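Local coordinates for CHAD domain protein (Streptomyces chartreusis, PDB 6RN5) that binds copper ions and probably polyphosphate, being an all-helical CHAD-family phosin, at residues E86-E91 with A207-V212; E110-A115 with S321-A326; V269-D274 with D350-V355. One frame throughout, in Å; residues are numbered along the deposited sequence.

Contact 1: residues E86-E91 with A207-V212; sequences EGMRPE and ADKVAV
M88 and K209 make the main meeting between 86-91 and 207-212, on helix 82-120 and helix 201-213, and the contact illustrates how a long thioether can bridge helices whose backbones stay well apart: the nearest CA atoms, those of M88 and K209, are 8.0 Å from each other. The first kind of interaction is thioether against lysine methylene. M88 bends at each of its torsions, chi2 at -72° and chi3 at -76°, and this curled course brings SD to 3.7 Å from CB of K209. The same sulfur lies 3.9 Å from K209 CD, so it sits beside the aliphatic part of the lysine, which crosses it obliquely and runs on, extended beyond CG, to carry its ammonium past the methionine toward the exposed side.

The second kind is methyl against methyl. CE of M88 points to buried V210, 4.3 Å from its CG2, a loose apolar touch; V210 itself packs on A32 and F35 of helix 21-42, while M88 also rests on L73 of helix 56-75 and on I206. The methionine thus joins a layer of apolar side chains drawn from several helices of the CHAD domain.

Polar ties lie to the side. E91, almost one turn after M88, makes a salt bridge with R202 of helix 201-213. With no hydrogen bond between the two segments, the chemistry implies that they are held by dispersion and burial, with the lysine lending its carbon chain rather than its charge.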
loop_
_atom_site.group_PDB
_atom_site.type_symbol
_atom_site.label_atom_id
_atom_site.label_comp_id
_atom_site.label_asym_id
_atom_site.label_seq_id
_atom_site.Cartn_x
_atom_site.Cartn_y
_atom_site.Cartn_z
ATOM N N GLU A 86 -33.443 22.197 20.782
ATOM C CA GLU A 86 -33.604 20.761 20.686
ATOM C C GLU A 86 -34.541 20.399 19.543
ATOM O O GLU A 86 -34.327 19.409 18.888
ATOM C CB GLU A 86 -34.150 20.213 22.005
ATOM C CG GLU A 86 -33.166 20.290 23.154
ATOM C CD GLU A 86 -33.700 19.634 24.440
ATOM O OE1 GLU A 86 -34.944 19.579 24.640
ATOM O OE2 GLU A 86 -32.862 19.161 25.239
ATOM N N GLY A 87 -35.585 21.195 19.338
ATOM C CA GLY A 87 -36.456 21.055 18.168
ATOM C C GLY A 87 -35.727 21.373 16.842
ATOM O O GLY A 87 -35.862 20.625 15.877
ATOM N N MET A 88 -34.928 22.439 16.811
ATOM C CA MET A 88 -34.242 22.864 15.571
ATOM C C MET A 88 -33.159 21.902 15.107
ATOM O O MET A 88 -33.058 21.626 13.915
ATOM C CB MET A 88 -33.587 24.229 15.751
ATOM C CG MET A 88 -34.526 25.380 16.083
ATOM S SD MET A 88 -35.499 25.809 14.643
ATOM C CE MET A 88 -34.318 26.699 13.636
ATOM N N ARG A 89 -32.348 21.384 16.036
ATOM C CA ARG A 89 -31.059 20.738 15.644
ATOM C C ARG A 89 -31.193 19.489 14.773
ATOM O O ARG A 89 -30.574 19.420 13.717
ATOM C CB ARG A 89 -30.166 20.405 16.874
ATOM C CG ARG A 89 -29.406 21.592 17.501
ATOM C CD ARG A 89 -28.261 21.121 18.416
ATOM N NE ARG A 89 -27.050 20.840 17.624
ATOM C CZ ARG A 89 -26.470 19.640 17.436
ATOM N NH1 ARG A 89 -26.958 18.529 17.993
ATOM N NH2 ARG A 89 -25.375 19.548 16.672
ATOM N N PRO A 90 -31.968 18.488 15.220
ATOM C CA PRO A 90 -32.159 17.296 14.365
ATOM C C PRO A 90 -32.838 17.613 13.034
ATOM O O PRO A 90 -32.550 16.970 12.036
ATOM C CB PRO A 90 -33.075 16.400 15.207
ATOM C CG PRO A 90 -33.819 17.347 16.101
ATOM C CD PRO A 90 -32.820 18.424 16.431
ATOM N N GLU A 91 -33.700 18.626 13.009
ATOM C CA GLU A 91 -34.378 18.971 11.773
ATOM C C GLU A 91 -33.388 19.573 10.828
ATOM O O GLU A 91 -33.334 19.217 9.665
ATOM C CB GLU A 91 -35.530 19.913 12.046
ATOM C CG GLU A 91 -36.691 19.249 12.734
ATOM C CD GLU A 91 -37.126 17.985 12.001
ATOM O OE1 GLU A 91 -37.866 18.039 10.990
ATOM O OE2 GLU A 91 -36.706 16.916 12.426
ATOM N N ALA A 207 -37.929 25.075 7.529
ATOM C CA ALA A 207 -37.595 26.296 6.803
ATOM C C ALA A 207 -38.323 27.524 7.351
ATOM O O ALA A 207 -37.762 28.598 7.419
ATOM C CB ALA A 207 -37.907 26.131 5.326
ATOM N N ASP A 208 -39.588 27.342 7.729
ATOM C CA ASP A 208 -40.397 28.387 8.367
ATOM C C ASP A 208 -39.734 28.891 9.654
ATOM O O ASP A 208 -39.702 30.083 9.924
ATOM C CB ASP A 208 -41.815 27.859 8.703
ATOM C CG ASP A 208 -42.853 28.116 7.590
ATOM O OD1 ASP A 208 -42.531 28.838 6.608
ATOM O OD2 ASP A 208 -44.006 27.577 7.712
ATOM N N LYS A 209 -39.191 27.977 10.436
ATOM C CA LYS A 209 -38.496 28.377 11.672
ATOM C C LYS A 209 -37.235 29.121 11.387
ATOM O O LYS A 209 -36.933 30.109 12.056
ATOM C CB LYS A 209 -38.235 27.175 12.540
ATOM C CG LYS A 209 -39.548 26.616 13.008
ATOM C CD LYS A 209 -39.368 25.519 14.019
ATOM C CE LYS A 209 -40.685 24.771 14.127
ATOM N NZ LYS A 209 -40.651 23.747 15.200
ATOM N N VAL A 210 -36.513 28.703 10.350
ATOM C CA VAL A 210 -35.351 29.479 9.929
ATOM C C VAL A 210 -35.767 30.880 9.504
ATOM O O VAL A 210 -35.099 31.878 9.842
ATOM C CB VAL A 210 -34.564 28.758 8.825
ATOM C CG1 VAL A 210 -33.449 29.627 8.287
ATOM C CG2 VAL A 210 -33.997 27.456 9.396
ATOM N N ALA A 211 -36.895 30.985 8.794
ATOM C CA ALA A 211 -37.456 32.317 8.465
ATOM C C ALA A 211 -37.689 33.185 9.719
ATOM O O ALA A 211 -37.336 34.323 9.734
ATOM C CB ALA A 211 -38.749 32.186 7.677
ATOM N N VAL A 212 -38.284 32.624 10.766
ATOM C CA VAL A 212 -38.480 33.343 11.997
ATOM C C VAL A 212 -37.143 33.784 12.560
ATOM O O VAL A 212 -36.986 34.901 12.964
ATOM C CB VAL A 212 -39.236 32.481 13.022
ATOM C CG1 VAL A 212 -39.237 33.153 14.398
ATOM C CG2 VAL A 212 -40.672 32.272 12.542
#

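Contact 2: residues E110-A115 with S321-A326; sequences ERLLNA and SEAAAA
The segments carrying L112 and A323 cross steeply, with axes 10.3 Å apart at closest approach and a signed angle of -73°, and the CA atoms of these two residues are the nearest pair, at 6.8 Å. Both belong to long helices of the all-helical CHAD domain, 82-120 and 305-331, and their crossing is a clear case of small residues on one helix receiving larger ones from another. A323 and A326, one turn apart, present small methyl groups on the facing side, so L112 can spread its fork over them. With its CG anti to the carbonyl carbon (chi1 -70°), the leucine points its two methyls at different alanines: CD2 lies 3.8 Å from CB of A323, while CD1 is 4.1 Å from CB of A326. CD2 also touches the backbone, 3.7 Å from the carbonyl O of A323, which places the leucine against the helix surface itself.

R111 reaches A323 alongside L112, using its aliphatic part. Its chain leaves CB extended and then bends at chi3 (-82°), turning the guanidinium away to a separate task: NH1 hydrogen-bonds OE1 of Q351 on helix 338-366, which itself packs on A323. The alanine methyl is therefore met by two neighbouring residues of helix 82-120, and the tightest of these touches is R111 CD against A323 CB, at 3.6 Å.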
loop_
_atom_site.group_PDB
_atom_site.type_symbol
_atom_site.label_atom_id
_atom_site.label_comp_id
_atom_site.label_asym_id
_atom_site.label_seq_id
_atom_site.Cartn_x
_atom_site.Cartn_y
_atom_site.Cartn_z
ATOM N N GLU A 110 -15.975 9.742 -8.534
ATOM C CA GLU A 110 -14.788 10.399 -9.074
ATOM C C GLU A 110 -13.476 9.991 -8.390
ATOM O O GLU A 110 -12.478 9.671 -9.055
ATOM C CB GLU A 110 -14.966 11.888 -8.963
ATOM C CG GLU A 110 -13.719 12.617 -9.384
ATOM C CD GLU A 110 -14.025 13.885 -10.129
ATOM O OE1 GLU A 110 -15.003 14.578 -9.724
ATOM O OE2 GLU A 110 -13.269 14.169 -11.103
ATOM N N ARG A 111 -13.475 10.004 -7.064
ATOM C CA ARG A 111 -12.313 9.611 -6.309
ATOM C C ARG A 111 -11.935 8.186 -6.695
ATOM O O ARG A 111 -10.758 7.880 -6.931
ATOM C CB ARG A 111 -12.627 9.712 -4.803
ATOM C CG ARG A 111 -11.704 8.938 -3.892
ATOM C CD ARG A 111 -12.048 9.140 -2.410
ATOM N NE ARG A 111 -11.468 10.386 -1.928
ATOM C CZ ARG A 111 -10.235 10.534 -1.455
ATOM N NH1 ARG A 111 -9.406 9.502 -1.278
ATOM N NH2 ARG A 111 -9.866 11.736 -1.073
ATOM N N LEU A 112 -12.923 7.299 -6.792
ATOM C CA LEU A 112 -12.603 5.914 -7.097
ATOM C C LEU A 112 -12.131 5.714 -8.545
ATOM O O LEU A 112 -11.170 4.964 -8.811
ATOM C CB LEU A 112 -13.784 5.007 -6.766
ATOM C CG LEU A 112 -14.071 4.836 -5.259
ATOM C CD1 LEU A 112 -15.459 4.274 -4.981
ATOM C CD2 LEU A 112 -13.057 3.971 -4.534
ATOM N N LEU A 113 -12.786 6.365 -9.488
ATOM C CA LEU A 113 -12.291 6.278 -10.889
ATOM C C LEU A 113 -10.887 6.846 -11.068
ATOM O O LEU A 113 -10.052 6.213 -11.701
ATOM C CB LEU A 113 -13.254 6.912 -11.888
ATOM C CG LEU A 113 -14.612 6.176 -11.893
ATOM C CD1 LEU A 113 -15.631 6.868 -12.801
ATOM C CD2 LEU A 113 -14.504 4.714 -12.327
ATOM N N ASN A 114 -10.603 7.985 -10.459
ATOM C CA ASN A 114 -9.235 8.509 -10.433
ATOM C C ASN A 114 -8.260 7.473 -9.869
ATOM O O ASN A 114 -7.250 7.210 -10.480
ATOM C CB ASN A 114 -9.142 9.804 -9.620
ATOM C CG ASN A 114 -9.767 10.981 -10.335
ATOM O OD1 ASN A 114 -9.833 11.016 -11.569
ATOM N ND2 ASN A 114 -10.260 11.920 -9.577
ATOM N N ALA A 115 -8.596 6.859 -8.731
ATOM C CA ALA A 115 -7.672 5.952 -8.089
ATOM C C ALA A 115 -7.387 4.730 -8.958
ATOM O O ALA A 115 -6.247 4.315 -9.064
ATOM C CB ALA A 115 -8.172 5.561 -6.710
ATOM N N SER A 321 -12.051 6.875 3.708
ATOM C CA SER A 321 -12.717 5.850 4.473
ATOM C C SER A 321 -13.972 5.336 3.765
ATOM O O SER A 321 -14.148 4.120 3.607
ATOM C CB SER A 321 -13.059 6.384 5.863
ATOM O OG SER A 321 -13.743 5.412 6.602
ATOM N N GLU A 322 -14.810 6.251 3.294
ATOM C CA GLU A 322 -16.090 5.881 2.695
ATOM C C GLU A 322 -15.841 5.273 1.294
ATOM O O GLU A 322 -16.534 4.360 0.853
ATOM C CB GLU A 322 -17.036 7.100 2.579
ATOM C CG GLU A 322 -17.827 7.496 3.822
ATOM C CD GLU A 322 -18.798 6.405 4.299
ATOM O OE1 GLU A 322 -19.387 5.651 3.487
ATOM O OE2 GLU A 322 -18.979 6.263 5.517
ATOM N N ALA A 323 -14.845 5.778 0.597
ATOM C CA ALA A 323 -14.521 5.205 -0.663
ATOM C C ALA A 323 -14.031 3.764 -0.510
ATOM O O ALA A 323 -14.400 2.897 -1.309
ATOM C CB ALA A 323 -13.490 6.041 -1.366
ATOM N N ALA A 324 -13.202 3.503 0.493
ATOM C CA ALA A 324 -12.704 2.159 0.688
ATOM C C ALA A 324 -13.879 1.211 0.933
ATOM O O ALA A 324 -13.866 0.092 0.434
ATOM C CB ALA A 324 -11.700 2.106 1.829
ATOM N N ALA A 325 -14.889 1.676 1.680
ATOM C CA ALA A 325 -16.032 0.847 2.040
ATOM C C ALA A 325 -16.889 0.591 0.811
ATOM O O ALA A 325 -17.435 -0.486 0.672
ATOM C CB ALA A 325 -16.857 1.489 3.136
ATOM N N ALA A 326 -16.992 1.547 -0.106
ATOM C CA ALA A 326 -17.714 1.291 -1.328
ATOM C C ALA A 326 -16.984 0.246 -2.183
ATOM O O ALA A 326 -17.623 -0.533 -2.854
ATOM C CB ALA A 326 -17.909 2.559 -2.131
#

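Contact 3: residues V269-D274 with D350-V355; sequences VPHPQD and DQRHEV. With CU (copper (II) ion), chain B; CU (copper (II) ion), chain C; SO4 (sulfate ion), chain H.
This contact belongs to the copper site of H262, H271 and H348; in it the guanidinium of R352 lies flat on the H271 ring. NE2 of H271 binds the copper ion at 1.9 Å, while ND1 donates a nearly straight hydrogen bond (166°) to O4 of a sulfate, so metal and anion fix the ring's rotation from its two nitrogens. Over one ring face R352 stacks with centres 3.6 Å apart and planes at 15°; V355 CG2 covers the other guanidinium face. A type I beta turn from H271 to D274 sets the carboxylate at the edge of that group, and D274 meets R352 end-on in a bidentate salt bridge: NH2 to OD1 at 2.8 Å, NH1 to OD2 at 2.9 Å. S321 and R359 also hold this aspartate. A leucine in place of R352 would probably leave the H271 ring without its stacking partner and D274 without its two-pronged mate. Q273 N hydrogen-bonds sulfate O1 at 3.2 Å, and R359 adds another bond to the ion, probably from the crystallisation liquor but perhaps marking a phosphate position. Next to R352, H353 NE2 lies 2.5 Å from a second copper ion, shared with H353 of the second subunit.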
loop_
_atom_site.group_PDB
_atom_site.type_symbol
_atom_site.label_atom_id
_atom_site.label_comp_id
_atom_site.label_asym_id
_atom_site.label_seq_id
_atom_site.Cartn_x
_atom_site.Cartn_y
_atom_site.Cartn_z
ATOM N N VAL A 269 -17.135 -4.353 12.959
ATOM C CA VAL A 269 -16.542 -3.017 12.968
ATOM C C VAL A 269 -15.187 -3.138 12.280
ATOM O O VAL A 269 -14.176 -3.349 12.946
ATOM C CB VAL A 269 -16.331 -2.462 14.381
ATOM C CG1 VAL A 269 -15.840 -1.018 14.282
ATOM C CG2 VAL A 269 -17.613 -2.562 15.206
ATOM N N PRO A 270 -15.152 -3.025 10.938
ATOM C CA PRO A 270 -13.889 -3.349 10.261
ATOM C C PRO A 270 -12.742 -2.341 10.531
ATOM O O PRO A 270 -11.598 -2.751 10.652
ATOM C CB PRO A 270 -14.300 -3.429 8.780
ATOM C CG PRO A 270 -15.499 -2.553 8.669
ATOM C CD PRO A 270 -16.210 -2.619 9.986
ATOM N N HIS A 271 -13.067 -1.062 10.717
ATOM C CA HIS A 271 -12.060 0.000 10.863
ATOM C C HIS A 271 -12.414 0.850 12.079
ATOM O O HIS A 271 -12.886 1.964 11.947
ATOM C CB HIS A 271 -12.023 0.813 9.554
ATOM C CG HIS A 271 -11.629 -0.022 8.372
ATOM N ND1 HIS A 271 -10.363 -0.550 8.244
ATOM C CD2 HIS A 271 -12.332 -0.480 7.314
ATOM C CE1 HIS A 271 -10.290 -1.271 7.142
ATOM N NE2 HIS A 271 -11.474 -1.257 6.556
ATOM N N PRO A 272 -12.174 0.302 13.289
ATOM C CA PRO A 272 -12.692 0.888 14.525
ATOM C C PRO A 272 -12.102 2.242 14.853
ATOM O O PRO A 272 -12.823 3.118 15.324
ATOM C CB PRO A 272 -12.307 -0.155 15.597
ATOM C CG PRO A 272 -11.227 -1.003 14.967
ATOM C CD PRO A 272 -11.562 -1.027 13.519
ATOM N N GLN A 273 -10.811 2.416 14.598
ATOM C CA GLN A 273 -10.166 3.713 14.780
ATOM C C GLN A 273 -10.717 4.827 13.915
ATOM O O GLN A 273 -10.505 5.980 14.240
ATOM C CB GLN A 273 -8.676 3.622 14.538
ATOM C CG GLN A 273 -7.960 2.795 15.582
ATOM C CD GLN A 273 -6.452 2.871 15.448
ATOM O OE1 GLN A 273 -5.878 3.953 15.289
ATOM N NE2 GLN A 273 -5.800 1.720 15.520
ATOM N N ASP A 274 -11.422 4.523 12.837
ATOM C CA ASP A 274 -12.047 5.613 12.067
ATOM C C ASP A 274 -12.962 6.481 12.943
ATOM O O ASP A 274 -13.029 7.691 12.730
ATOM C CB ASP A 274 -12.867 5.082 10.874
ATOM C CG ASP A 274 -11.980 4.666 9.667
ATOM O OD1 ASP A 274 -10.751 4.609 9.779
ATOM O OD2 ASP A 274 -12.537 4.366 8.619
ATOM N N ASP A 350 -5.654 0.747 -1.388
ATOM C CA ASP A 350 -5.274 2.093 -1.734
ATOM C C ASP A 350 -5.975 3.165 -0.887
ATOM O O ASP A 350 -5.331 4.084 -0.347
ATOM C CB ASP A 350 -5.603 2.355 -3.222
ATOM C CG ASP A 350 -5.138 3.709 -3.662
ATOM O OD1 ASP A 350 -3.905 3.853 -3.786
ATOM O OD2 ASP A 350 -5.984 4.609 -3.863
ATOM N N GLN A 351 -7.292 3.060 -0.766
ATOM C CA GLN A 351 -8.043 4.089 -0.054
ATOM C C GLN A 351 -7.785 3.972 1.455
ATOM O O GLN A 351 -7.766 4.976 2.149
ATOM C CB GLN A 351 -9.538 4.028 -0.415
ATOM C CG GLN A 351 -9.770 4.318 -1.905
ATOM C CD GLN A 351 -9.393 5.740 -2.236
ATOM O OE1 GLN A 351 -9.999 6.679 -1.691
ATOM N NE2 GLN A 351 -8.337 5.916 -3.060
ATOM N N ARG A 352 -7.521 2.772 1.955
ATOM C CA ARG A 352 -7.125 2.652 3.356
ATOM C C ARG A 352 -5.740 3.253 3.584
ATOM O O ARG A 352 -5.477 3.838 4.648
ATOM C CB ARG A 352 -7.152 1.203 3.829
ATOM C CG ARG A 352 -8.523 0.607 3.904
ATOM C CD ARG A 352 -9.485 1.473 4.717
ATOM N NE ARG A 352 -9.049 1.816 6.082
ATOM C CZ ARG A 352 -9.764 2.549 6.944
ATOM N NH1 ARG A 352 -10.946 3.059 6.609
ATOM N NH2 ARG A 352 -9.304 2.773 8.163
ATOM N N HIS A 353 -4.866 3.167 2.572
ATOM C CA HIS A 353 -3.567 3.859 2.648
ATOM C C HIS A 353 -3.742 5.363 2.671
ATOM O O HIS A 353 -3.007 6.027 3.374
ATOM C CB HIS A 353 -2.565 3.405 1.549
ATOM C CG HIS A 353 -2.262 1.938 1.598
ATOM N ND1 HIS A 353 -2.289 1.215 2.776
ATOM C CD2 HIS A 353 -1.961 1.046 0.615
ATOM C CE1 HIS A 353 -2.009 -0.055 2.519
ATOM N NE2 HIS A 353 -1.799 -0.182 1.220
ATOM N N GLU A 354 -4.714 5.884 1.932
ATOM C CA GLU A 354 -5.044 7.315 1.991
ATOM C C GLU A 354 -5.618 7.677 3.369
ATOM O O GLU A 354 -5.394 8.760 3.853
ATOM C CB GLU A 354 -6.032 7.716 0.906
ATOM C CG GLU A 354 -5.525 7.572 -0.526
ATOM C CD GLU A 354 -4.530 8.669 -0.959
ATOM O OE1 GLU A 354 -4.365 9.675 -0.230
ATOM O OE2 GLU A 354 -3.909 8.534 -2.040
ATOM N N VAL A 355 -6.351 6.786 4.025
ATOM C CA VAL A 355 -6.868 7.108 5.384
ATOM C C VAL A 355 -5.681 7.356 6.319
ATOM O O VAL A 355 -5.602 8.392 6.970
ATOM C CB VAL A 355 -7.839 6.024 5.936
ATOM C CG1 VAL A 355 -8.156 6.243 7.423
ATOM C CG2 VAL A 355 -9.128 6.010 5.127
HETATM CU CU CU B . -12.205 -1.954 4.898
HETATM CU CU CU C . -1.519 -1.473 -0.899
HETATM S S SO4 H . -8.472 1.248 11.497
HETATM O O1 SO4 H . -8.907 0.628 12.788
HETATM O O2 SO4 H . -9.411 2.400 11.286
HETATM O O3 SO4 H . -7.137 1.843 11.576
HETATM O O4 SO4 H . -8.437 0.185 10.410
#

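Overall arrangement
Contacts 1 and 2 both draw on helix 82-120 yet sit on opposite sides of the chain's centre, their own centres about 34 Å apart. Each is apolar and free of hydrogen bonds between its segments, but contact 1 runs from the buried interior to an exposed lysine, whereas contact 2 is only partly buried and sets L112 and the carbons of R111 on the methyls of A323 and A326. Contact 3 is the polar exception: also largely buried, it sets charge, aromatic ring, metal and anion together where a loop meets helix 338-366. It abuts contact 2, with S321 OG 2.6 Å from D274 OD2, so plain methyl packing in 321-326 lies next to the copper site's second shell. Contact 1 stands remote from both.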